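Local coordinates for protein sugar phosphate isomerase/epimerase (Parabacteroides distasonis, PDB 3L23) that binds a magnesium ion in a xylose isomerase-like TIM barrel and may act as an isomerase or epimerase of sugars or sugar phosphates, at residues A[124-129]-A[212-217]; A[128-133]-A[162-167]; A[46-51]-A[76-81]. One frame throughout, in Å; residues are numbered along the deposited sequence.

Interaction 1. Residues A[124-129]-A[212-217]; sequences YLIQPM and YFEMDV. With MG (magnesium ion), chain B.
Tyr212 drives its hydroxyl against Tyr124 and Ile126, and this is the densest part of the contact. OH lies at the edge of the Tyr124 ring, near its plane, 3.3 Å from Tyr124 CD1, and it also meets Ile126 CG1 at 3.4 Å. The Tyr212 side chain crosses both partners at about a right angle. Its CG sits in the crowded position between the backbone N and the carbonyl carbon (chi1 64°). The ring reaches toward 124-127 although its CB does not point there. The two tyrosine rings meet obliquely, planes 57° apart. Water 1 bridges the segments, accepting from Tyr212 OH at 2.7 Å and from Leu125 N at 2.9 Å; the phenol thus has a water partner at the strand backbone. Farther along, packing is thinner: Ile126 CD1 touches the Glu214 carboxylate, 3.6 Å from OE2, while OE1 of that group accepts a bond from His79. Beyond this pair the segments separate, and Asp216 faces the metal instead of 124-129: its OD2 binds magnesium at 2.0 Å, with waters 2 and 3 also on the ion. The strands are not sheet neighbours; strand 162-165 runs between them, and their axes pass 8.4 Å apart at 67°. Side chains meeting across the interior, beside a metal site at the C-terminal strand ends, are characteristic of a TIM barrel.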
loop_
_atom_site.group_PDB
_atom_site.type_symbol
_atom_site.label_atom_id
_atom_site.label_comp_id
_atom_site.label_asym_id
_atom_site.label_seq_id
_atom_site.Cartn_x
_atom_site.Cartn_y
_atom_site.Cartn_z
ATOM N N TYR A 124 8.494 -6.412 -0.496
ATOM C CA TYR A 124 7.792 -5.582 0.471
ATOM C C TYR A 124 6.534 -6.256 1.013
ATOM O O TYR A 124 5.789 -6.861 0.253
ATOM C CB TYR A 124 7.369 -4.276 -0.178
ATOM C CG TYR A 124 8.467 -3.486 -0.872
ATOM C CD1 TYR A 124 9.309 -2.685 -0.156
ATOM C CD2 TYR A 124 8.594 -3.510 -2.252
ATOM C CE1 TYR A 124 10.275 -1.925 -0.767
ATOM C CE2 TYR A 124 9.573 -2.765 -2.895
ATOM C CZ TYR A 124 10.401 -1.966 -2.146
ATOM O OH TYR A 124 11.380 -1.233 -2.775
ATOM N N LEU A 125 6.311 -6.087 2.317
ATOM C CA LEU A 125 5.090 -6.507 3.018
ATOM C C LEU A 125 4.572 -5.254 3.723
ATOM O O LEU A 125 5.280 -4.655 4.547
ATOM C CB LEU A 125 5.399 -7.630 4.008
ATOM C CG LEU A 125 4.186 -8.314 4.629
ATOM C CD1 LEU A 125 3.242 -8.891 3.591
ATOM C CD2 LEU A 125 4.631 -9.394 5.655
ATOM N N ILE A 126 3.344 -4.853 3.382
ATOM C CA ILE A 126 2.824 -3.516 3.715
ATOM C C ILE A 126 1.411 -3.591 4.305
ATOM O O ILE A 126 0.558 -4.303 3.796
ATOM C CB ILE A 126 2.818 -2.609 2.465
ATOM C CG1 ILE A 126 4.248 -2.359 1.963
ATOM C CG2 ILE A 126 2.094 -1.282 2.728
ATOM C CD1 ILE A 126 4.446 -1.665 0.607
ATOM N N GLN A 127 1.202 -2.882 5.416
ATOM C CA GLN A 127 -0.117 -2.693 6.040
ATOM C C GLN A 127 -0.729 -1.416 5.468
ATOM O O GLN A 127 -0.117 -0.350 5.575
ATOM C CB GLN A 127 -0.008 -2.564 7.546
ATOM C CG GLN A 127 -1.352 -2.294 8.173
ATOM C CD GLN A 127 -1.291 -2.368 9.655
ATOM O OE1 GLN A 127 -0.482 -3.133 10.212
ATOM N NE2 GLN A 127 -2.151 -1.590 10.331
ATOM N N PRO A 128 -1.893 -1.524 4.804
ATOM C CA PRO A 128 -2.530 -0.329 4.181
ATOM C C PRO A 128 -3.656 0.351 4.926
ATOM O O PRO A 128 -4.090 1.416 4.486
ATOM C CB PRO A 128 -3.070 -0.910 2.886
ATOM C CG PRO A 128 -3.574 -2.262 3.326
ATOM C CD PRO A 128 -2.583 -2.760 4.379
HETATM N N MSE A 129 -4.156 -0.206 6.032
HETATM C CA MSE A 129 -5.260 0.387 6.773
HETATM C C MSE A 129 -4.824 0.878 8.156
HETATM O O MSE A 129 -4.129 0.191 8.857
HETATM C CB MSE A 129 -6.427 -0.608 6.945
HETATM C CG MSE A 129 -7.710 0.003 7.549
HETATM SE SE MSE A 129 -8.444 1.486 6.340
HETATM C CE MSE A 129 -8.155 0.553 4.835
ATOM N N TYR A 212 9.138 1.696 7.106
ATOM C CA TYR A 212 9.189 2.619 5.970
ATOM C C TYR A 212 7.759 2.835 5.523
ATOM O O TYR A 212 6.822 2.123 5.932
ATOM C CB TYR A 212 10.040 2.071 4.799
ATOM C CG TYR A 212 9.437 0.821 4.208
ATOM C CD1 TYR A 212 9.701 -0.429 4.764
ATOM C CD2 TYR A 212 8.606 0.873 3.087
ATOM C CE1 TYR A 212 9.101 -1.584 4.243
ATOM C CE2 TYR A 212 7.993 -0.250 2.585
ATOM C CZ TYR A 212 8.252 -1.483 3.156
ATOM O OH TYR A 212 7.614 -2.602 2.648
ATOM N N PHE A 213 7.598 3.808 4.645
ATOM C CA PHE A 213 6.306 4.232 4.182
ATOM C C PHE A 213 6.123 4.082 2.666
ATOM O O PHE A 213 7.050 4.352 1.867
ATOM C CB PHE A 213 6.053 5.698 4.632
ATOM C CG PHE A 213 5.930 5.834 6.135
ATOM C CD1 PHE A 213 7.014 5.911 6.934
ATOM C CD2 PHE A 213 4.685 5.771 6.742
ATOM C CE1 PHE A 213 6.897 5.940 8.320
ATOM C CE2 PHE A 213 4.546 5.804 8.138
ATOM C CZ PHE A 213 5.637 5.888 8.917
ATOM N N GLU A 214 4.937 3.603 2.285
ATOM C CA GLU A 214 4.513 3.588 0.889
ATOM C C GLU A 214 3.514 4.718 0.821
ATOM O O GLU A 214 2.372 4.528 1.233
ATOM C CB GLU A 214 3.851 2.260 0.507
ATOM C CG GLU A 214 3.299 2.191 -0.912
ATOM C CD GLU A 214 2.660 0.894 -1.212
ATOM O OE1 GLU A 214 1.697 0.531 -0.521
ATOM O OE2 GLU A 214 3.114 0.197 -2.137
HETATM N N MSE A 215 3.914 5.864 0.263
HETATM C CA MSE A 215 3.033 7.033 0.271
HETATM C C MSE A 215 2.062 6.939 -0.907
HETATM O O MSE A 215 2.476 6.798 -2.067
HETATM C CB MSE A 215 3.819 8.338 0.185
HETATM C CG MSE A 215 2.930 9.556 -0.070
HETATM SE SE MSE A 215 3.761 11.203 0.425
HETATM C CE MSE A 215 3.311 11.194 2.259
ATOM N N ASP A 216 0.772 7.002 -0.613
ATOM C CA ASP A 216 -0.246 7.062 -1.667
ATOM C C ASP A 216 -0.439 8.529 -1.978
ATOM O O ASP A 216 -0.976 9.294 -1.162
ATOM C CB ASP A 216 -1.524 6.385 -1.232
ATOM C CG ASP A 216 -2.568 6.320 -2.324
ATOM O OD1 ASP A 216 -2.887 7.376 -2.875
ATOM O OD2 ASP A 216 -3.116 5.222 -2.551
ATOM N N VAL A 217 -0.019 8.908 -3.180
ATOM C CA VAL A 217 0.007 10.343 -3.491
ATOM C C VAL A 217 -1.394 10.951 -3.536
ATOM O O VAL A 217 -1.552 12.132 -3.205
ATOM C CB VAL A 217 0.825 10.656 -4.784
ATOM C CG1 VAL A 217 2.257 10.217 -4.595
ATOM C CG2 VAL A 217 0.220 10.011 -6.049
HETATM MG MG MG B . -3.331 3.260 -2.328
HETATM O O HOH W 1 8.402 -4.903 3.862
HETATM O O HOH W 2 -5.227 3.672 -1.452
HETATM O O HOH W 3 -4.103 1.079 -1.832
#

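Interaction 2. Residues A[128-133]-A[162-167]; sequences PMMPTI and FGYHNH. With MG (magnesium ion), chain B.
The imidazole of His165 meets Pro128 O at its edge, in the ring plane, and ND1 donates to that oxygen over 3.3 Å with an N-H...O angle of 161°. The N-H points at a lone pair of Pro128 O, in the carbonyl plane. Pro128 CB lies 3.5 Å from the same ND1. At another place on the rim, NE2 binds magnesium at 2.2 Å. The His167 ring turns one face to His165 CE1, which stands 3.5 Å above its plane and offset toward the rim, whereas Pro128 O and water 4 lie at its edge. Water 4 lies within hydrogen-bonding distance of Pro128 O and of His167 ND1 (2.8 Å). Met129 (selenomethionine) doubles back to His167: with chi2 and chi3 both bent, its CE comes within 3.6 Å of His167 CE1, obliquely to the ring. Farther out, the Tyr164 hydroxyl meets CA and CB of Met130, 3.2 Å from each; CA is at the ring edge, near its plane, and the same hydroxyl bonds Glu170. Trp219 meets the His167 ring edge-to-face. The loop after strand 124-127 is thereby laid across the end of strand 162-165. Asp216, His242 and Glu275 complete the protein ligands of the ion. Pro128 is a second-shell residue: its carbonyl, together with the metal bond, would help orient the imidazole. The ND1 bond is consistent with a proton on ND1 and NE2 bound to the metal, and might make NE2 a somewhat stronger electron donor.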
loop_
_atom_site.group_PDB
_atom_site.type_symbol
_atom_site.label_atom_id
_atom_site.label_comp_id
_atom_site.label_asym_id
_atom_site.label_seq_id
_atom_site.Cartn_x
_atom_site.Cartn_y
_atom_site.Cartn_z
ATOM N N PRO A 128 -1.893 -1.524 4.804
ATOM C CA PRO A 128 -2.530 -0.329 4.181
ATOM C C PRO A 128 -3.656 0.351 4.926
ATOM O O PRO A 128 -4.090 1.416 4.486
ATOM C CB PRO A 128 -3.070 -0.910 2.886
ATOM C CG PRO A 128 -3.574 -2.262 3.326
ATOM C CD PRO A 128 -2.583 -2.760 4.379
HETATM N N MSE A 129 -4.156 -0.206 6.032
HETATM C CA MSE A 129 -5.260 0.387 6.773
HETATM C C MSE A 129 -4.824 0.878 8.156
HETATM O O MSE A 129 -4.129 0.191 8.857
HETATM C CB MSE A 129 -6.427 -0.608 6.945
HETATM C CG MSE A 129 -7.710 0.003 7.549
HETATM SE SE MSE A 129 -8.444 1.486 6.340
HETATM C CE MSE A 129 -8.155 0.553 4.835
HETATM N N MSE A 130 -5.255 2.085 8.518
HETATM C CA MSE A 130 -4.908 2.672 9.797
HETATM C C MSE A 130 -5.677 2.022 10.950
HETATM O O MSE A 130 -6.920 1.841 10.872
HETATM C CB MSE A 130 -5.225 4.185 9.786
HETATM C CG MSE A 130 -4.495 4.934 10.865
HETATM SE SE MSE A 130 -5.013 6.809 10.971
HETATM C CE MSE A 130 -6.591 6.659 11.750
ATOM N N PRO A 131 -4.955 1.634 12.045
ATOM C CA PRO A 131 -5.669 1.263 13.259
ATOM C C PRO A 131 -6.446 2.439 13.835
ATOM O O PRO A 131 -6.313 3.574 13.389
ATOM C CB PRO A 131 -4.552 0.839 14.245
ATOM C CG PRO A 131 -3.357 0.642 13.453
ATOM C CD PRO A 131 -3.495 1.484 12.198
ATOM N N THR A 132 -7.287 2.147 14.798
ATOM C CA THR A 132 -7.971 3.207 15.510
ATOM C C THR A 132 -6.965 4.090 16.258
ATOM O O THR A 132 -6.265 3.596 17.152
ATOM C CB THR A 132 -8.939 2.608 16.534
ATOM O OG1 THR A 132 -9.900 1.799 15.844
ATOM C CG2 THR A 132 -9.659 3.693 17.336
ATOM N N ILE A 133 -6.900 5.376 15.896
ATOM C CA ILE A 133 -6.029 6.346 16.551
ATOM C C ILE A 133 -6.804 7.667 16.761
ATOM O O ILE A 133 -7.168 8.324 15.764
ATOM C CB ILE A 133 -4.764 6.650 15.752
ATOM C CG1 ILE A 133 -3.936 5.364 15.503
ATOM C CG2 ILE A 133 -3.940 7.724 16.474
ATOM C CD1 ILE A 133 -2.801 5.490 14.451
ATOM N N PHE A 162 8.789 -3.585 8.015
ATOM C CA PHE A 162 7.376 -3.212 8.029
ATOM C C PHE A 162 7.140 -1.976 7.168
ATOM O O PHE A 162 7.751 -0.920 7.403
ATOM C CB PHE A 162 6.912 -2.934 9.480
ATOM C CG PHE A 162 5.478 -2.517 9.589
ATOM C CD1 PHE A 162 4.461 -3.476 9.690
ATOM C CD2 PHE A 162 5.127 -1.191 9.567
ATOM C CE1 PHE A 162 3.129 -3.089 9.815
ATOM C CE2 PHE A 162 3.769 -0.815 9.661
ATOM C CZ PHE A 162 2.799 -1.766 9.778
ATOM N N GLY A 163 6.282 -2.099 6.158
ATOM C CA GLY A 163 5.880 -0.951 5.363
ATOM C C GLY A 163 4.481 -0.507 5.719
ATOM O O GLY A 163 3.620 -1.341 6.020
ATOM N N TYR A 164 4.230 0.799 5.609
ATOM C CA TYR A 164 2.924 1.382 5.931
ATOM C C TYR A 164 2.391 2.238 4.783
ATOM O O TYR A 164 3.077 3.171 4.335
ATOM C CB TYR A 164 2.994 2.242 7.216
ATOM C CG TYR A 164 1.604 2.701 7.645
ATOM C CD1 TYR A 164 0.739 1.850 8.305
ATOM C CD2 TYR A 164 1.125 3.963 7.261
ATOM C CE1 TYR A 164 -0.551 2.265 8.628
ATOM C CE2 TYR A 164 -0.142 4.369 7.587
ATOM C CZ TYR A 164 -0.967 3.504 8.264
ATOM O OH TYR A 164 -2.236 3.884 8.611
ATOM N N HIS A 165 1.156 1.933 4.354
ATOM C CA HIS A 165 0.433 2.677 3.298
ATOM C C HIS A 165 -0.699 3.482 3.920
ATOM O O HIS A 165 -1.530 2.983 4.695
ATOM C CB HIS A 165 -0.081 1.703 2.205
ATOM C CG HIS A 165 -1.192 2.239 1.340
ATOM N ND1 HIS A 165 -2.484 2.382 1.804
ATOM C CD2 HIS A 165 -1.227 2.605 0.030
ATOM C CE1 HIS A 165 -3.260 2.833 0.831
ATOM N NE2 HIS A 165 -2.521 2.976 -0.259
ATOM N N ASN A 166 -0.783 4.757 3.530
ATOM C CA ASN A 166 -1.747 5.674 4.073
ATOM C C ASN A 166 -2.943 5.903 3.161
ATOM O O ASN A 166 -2.844 5.734 1.941
ATOM C CB ASN A 166 -1.122 7.049 4.266
ATOM C CG ASN A 166 -0.664 7.670 2.933
ATOM O OD1 ASN A 166 0.353 7.250 2.326
ATOM N ND2 ASN A 166 -1.406 8.700 2.473
ATOM N N HIS A 167 -4.064 6.264 3.786
ATOM C CA HIS A 167 -5.150 6.968 3.095
ATOM C C HIS A 167 -5.122 8.423 3.593
ATOM O O HIS A 167 -4.037 8.997 3.698
ATOM C CB HIS A 167 -6.508 6.292 3.258
ATOM C CG HIS A 167 -6.565 4.902 2.687
ATOM N ND1 HIS A 167 -6.044 3.812 3.342
ATOM C CD2 HIS A 167 -7.108 4.423 1.540
ATOM C CE1 HIS A 167 -6.249 2.717 2.627
ATOM N NE2 HIS A 167 -6.897 3.055 1.525
HETATM MG MG MG B . -3.331 3.260 -2.328
HETATM O O HOH W 4 -4.725 3.709 5.849
HETATM O O HOH W 2 -5.227 3.672 -1.452
HETATM O O HOH W 3 -4.103 1.079 -1.832
#

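Interaction 3. Residues A[46-51]-A[76-81]; sequences LELAGY and ISSHVN. With EDO (1,2-ethanediol), chain E.
Glu47 reaches across Ser77 toward His79 on the face of the sheet that lines the barrel interior. Its CB packs 3.9 Å from Ser77 CB. CG, anti to the backbone N (chi1 -178°), lies against the Ser77 side chain, and the extended chain carries CD to within 3.5 Å of His79 NE2 and CD2. At the tip the oxygens part company: OE2 receives the Ser77 hydroxyl proton on its anti lone pair, 2.8 Å from OG, while OE1 accepts bonds from His242, a magnesium ligand, and Gln18. OE1 also comes near His79 NE2, but the angle is too poor for a bond; that nitrogen pairs with Glu214. The carboxylate and His79 ring planes are 39° apart. Glu214 also brings its own carboxylate close to OE2 of Glu47. The backbones run parallel, with Leu48 N bonded to Ser77 O at 2.8 Å and His79 N to Leu48 O at 3.0 Å. On the opposite face, Leu48 CB packs 3.6 Å from Ser78 OG. Past the paired residues the segments diverge, and waters bridge them: water 5 links Gly50 N with His79 O, and water 6 joins Tyr51 N, Ser78 OG and His79 O. The Tyr51 ring then leans obliquely on Val80, with CD2 3.8 Å from CG1. Parallel neighbouring strands are typical of a TIM barrel; here the inner residues Glu47 and His79 lie beside the magnesium site.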
loop_
_atom_site.group_PDB
_atom_site.type_symbol
_atom_site.label_atom_id
_atom_site.label_comp_id
_atom_site.label_asym_id
_atom_site.label_seq_id
_atom_site.Cartn_x
_atom_site.Cartn_y
_atom_site.Cartn_z
ATOM N N LEU A 46 3.809 -6.513 -9.753
ATOM C CA LEU A 46 2.535 -6.588 -9.026
ATOM C C LEU A 46 2.701 -6.312 -7.546
ATOM O O LEU A 46 3.690 -6.721 -6.969
ATOM C CB LEU A 46 1.938 -7.963 -9.157
ATOM C CG LEU A 46 1.618 -8.423 -10.582
ATOM C CD1 LEU A 46 1.038 -9.852 -10.509
ATOM C CD2 LEU A 46 0.695 -7.454 -11.352
ATOM N N GLU A 47 1.744 -5.587 -6.977
ATOM C CA GLU A 47 1.542 -5.550 -5.548
ATOM C C GLU A 47 0.213 -6.247 -5.315
ATOM O O GLU A 47 -0.824 -5.878 -5.926
ATOM C CB GLU A 47 1.489 -4.141 -5.043
ATOM C CG GLU A 47 1.324 -4.053 -3.506
ATOM C CD GLU A 47 1.387 -2.609 -3.088
ATOM O OE1 GLU A 47 0.431 -1.866 -3.433
ATOM O OE2 GLU A 47 2.401 -2.215 -2.457
ATOM N N LEU A 48 0.248 -7.273 -4.459
ATOM C CA LEU A 48 -0.921 -8.096 -4.170
ATOM C C LEU A 48 -1.915 -7.394 -3.235
ATOM O O LEU A 48 -1.568 -6.440 -2.529
ATOM C CB LEU A 48 -0.484 -9.407 -3.518
ATOM C CG LEU A 48 0.591 -10.234 -4.201
ATOM C CD1 LEU A 48 0.929 -11.471 -3.340
ATOM C CD2 LEU A 48 0.143 -10.625 -5.628
ATOM N N ALA A 49 -3.152 -7.870 -3.286
ATOM C CA ALA A 49 -4.163 -7.594 -2.292
ATOM C C ALA A 49 -4.870 -8.894 -2.137
ATOM O O ALA A 49 -4.779 -9.770 -3.017
ATOM C CB ALA A 49 -5.132 -6.539 -2.757
ATOM N N GLY A 50 -5.556 -9.074 -1.022
ATOM C CA GLY A 50 -6.383 -10.275 -0.876
ATOM C C GLY A 50 -5.657 -11.536 -0.439
ATOM O O GLY A 50 -6.213 -12.643 -0.551
ATOM N N TYR A 51 -4.425 -11.387 0.049
ATOM C CA TYR A 51 -3.747 -12.506 0.689
ATOM C C TYR A 51 -4.500 -12.948 1.964
ATOM O O TYR A 51 -4.948 -12.122 2.758
ATOM C CB TYR A 51 -2.302 -12.173 1.060
ATOM C CG TYR A 51 -1.755 -13.145 2.094
ATOM C CD1 TYR A 51 -1.221 -14.371 1.712
ATOM C CD2 TYR A 51 -1.818 -12.855 3.464
ATOM C CE1 TYR A 51 -0.772 -15.293 2.661
ATOM C CE2 TYR A 51 -1.353 -13.762 4.418
ATOM C CZ TYR A 51 -0.828 -14.967 4.004
ATOM O OH TYR A 51 -0.364 -15.889 4.908
ATOM N N ILE A 76 6.229 -8.162 -6.346
ATOM C CA ILE A 76 7.178 -7.308 -5.630
ATOM C C ILE A 76 6.696 -6.935 -4.237
ATOM O O ILE A 76 7.494 -6.761 -3.319
ATOM C CB ILE A 76 7.374 -5.976 -6.415
ATOM C CG1 ILE A 76 7.890 -6.258 -7.828
ATOM C CG2 ILE A 76 8.301 -4.955 -5.680
ATOM C CD1 ILE A 76 9.167 -7.075 -7.888
ATOM N N SER A 77 5.384 -6.797 -4.073
ATOM C CA SER A 77 4.836 -6.282 -2.847
ATOM C C SER A 77 3.476 -6.890 -2.566
ATOM O O SER A 77 2.855 -7.518 -3.428
ATOM C CB SER A 77 4.741 -4.753 -2.956
ATOM O OG SER A 77 4.273 -4.148 -1.780
ATOM N N SER A 78 3.038 -6.739 -1.333
ATOM C CA SER A 78 1.733 -7.246 -0.905
ATOM C C SER A 78 1.144 -6.406 0.225
ATOM O O SER A 78 1.853 -6.064 1.163
ATOM C CB SER A 78 1.854 -8.710 -0.455
ATOM O OG SER A 78 0.622 -9.293 -0.049
ATOM N N HIS A 79 -0.167 -6.141 0.118
ATOM C CA HIS A 79 -0.975 -5.449 1.105
ATOM C C HIS A 79 -1.696 -6.431 1.970
ATOM O O HIS A 79 -2.473 -7.230 1.496
ATOM C CB HIS A 79 -2.032 -4.558 0.458
ATOM C CG HIS A 79 -1.535 -3.209 0.115
ATOM N ND1 HIS A 79 -2.378 -2.140 -0.100
ATOM C CD2 HIS A 79 -0.279 -2.741 -0.031
ATOM C CE1 HIS A 79 -1.653 -1.071 -0.369
ATOM N NE2 HIS A 79 -0.379 -1.407 -0.340
ATOM N N VAL A 80 -1.461 -6.352 3.272
ATOM C CA VAL A 80 -2.088 -7.253 4.190
ATOM C C VAL A 80 -2.497 -6.493 5.453
ATOM O O VAL A 80 -1.852 -5.521 5.832
ATOM C CB VAL A 80 -1.143 -8.411 4.587
ATOM C CG1 VAL A 80 -0.765 -9.250 3.340
ATOM C CG2 VAL A 80 0.109 -7.865 5.311
ATOM N N ASN A 81 -3.561 -6.930 6.098
ATOM C CA ASN A 81 -3.992 -6.309 7.344
ATOM C C ASN A 81 -4.161 -7.350 8.453
ATOM O O ASN A 81 -4.804 -8.378 8.204
ATOM C CB ASN A 81 -5.356 -5.640 7.149
ATOM C CG ASN A 81 -5.285 -4.355 6.389
ATOM O OD1 ASN A 81 -4.623 -3.353 6.798
ATOM N ND2 ASN A 81 -5.957 -4.368 5.245
HETATM C C1 EDO E . -3.057 -15.194 8.281
HETATM O O1 EDO E . -1.691 -15.513 8.051
HETATM C C2 EDO E . -3.582 -14.624 6.981
HETATM O O2 EDO E . -4.994 -14.775 6.863
HETATM O O HOH W 5 -5.365 -7.026 1.053
HETATM O O HOH W 6 -2.254 -9.254 -0.377
#

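From the N terminus, interaction 3 closes first: strand 45-52 pairs with strand 74-79 through a connection containing helix 61-70. Strand 124-127 and the loop after it start two contacts. Interaction 2 closes over helix 136-155, bringing that loop onto 162-167; interaction 1 closes much later, at 212-217, so interaction 2 nests within it, the two sharing Pro128 and Met129. Strand 162-165 lies between the strands of interaction 1, with probable backbone hydrogen bonds from His165 N to Gln127 O and from Glu214 N to Tyr164 O. Interactions 1 and 2 meet at the magnesium ion, and Glu214 to His79 joins interaction 1 to interaction 3 across the barrel interior.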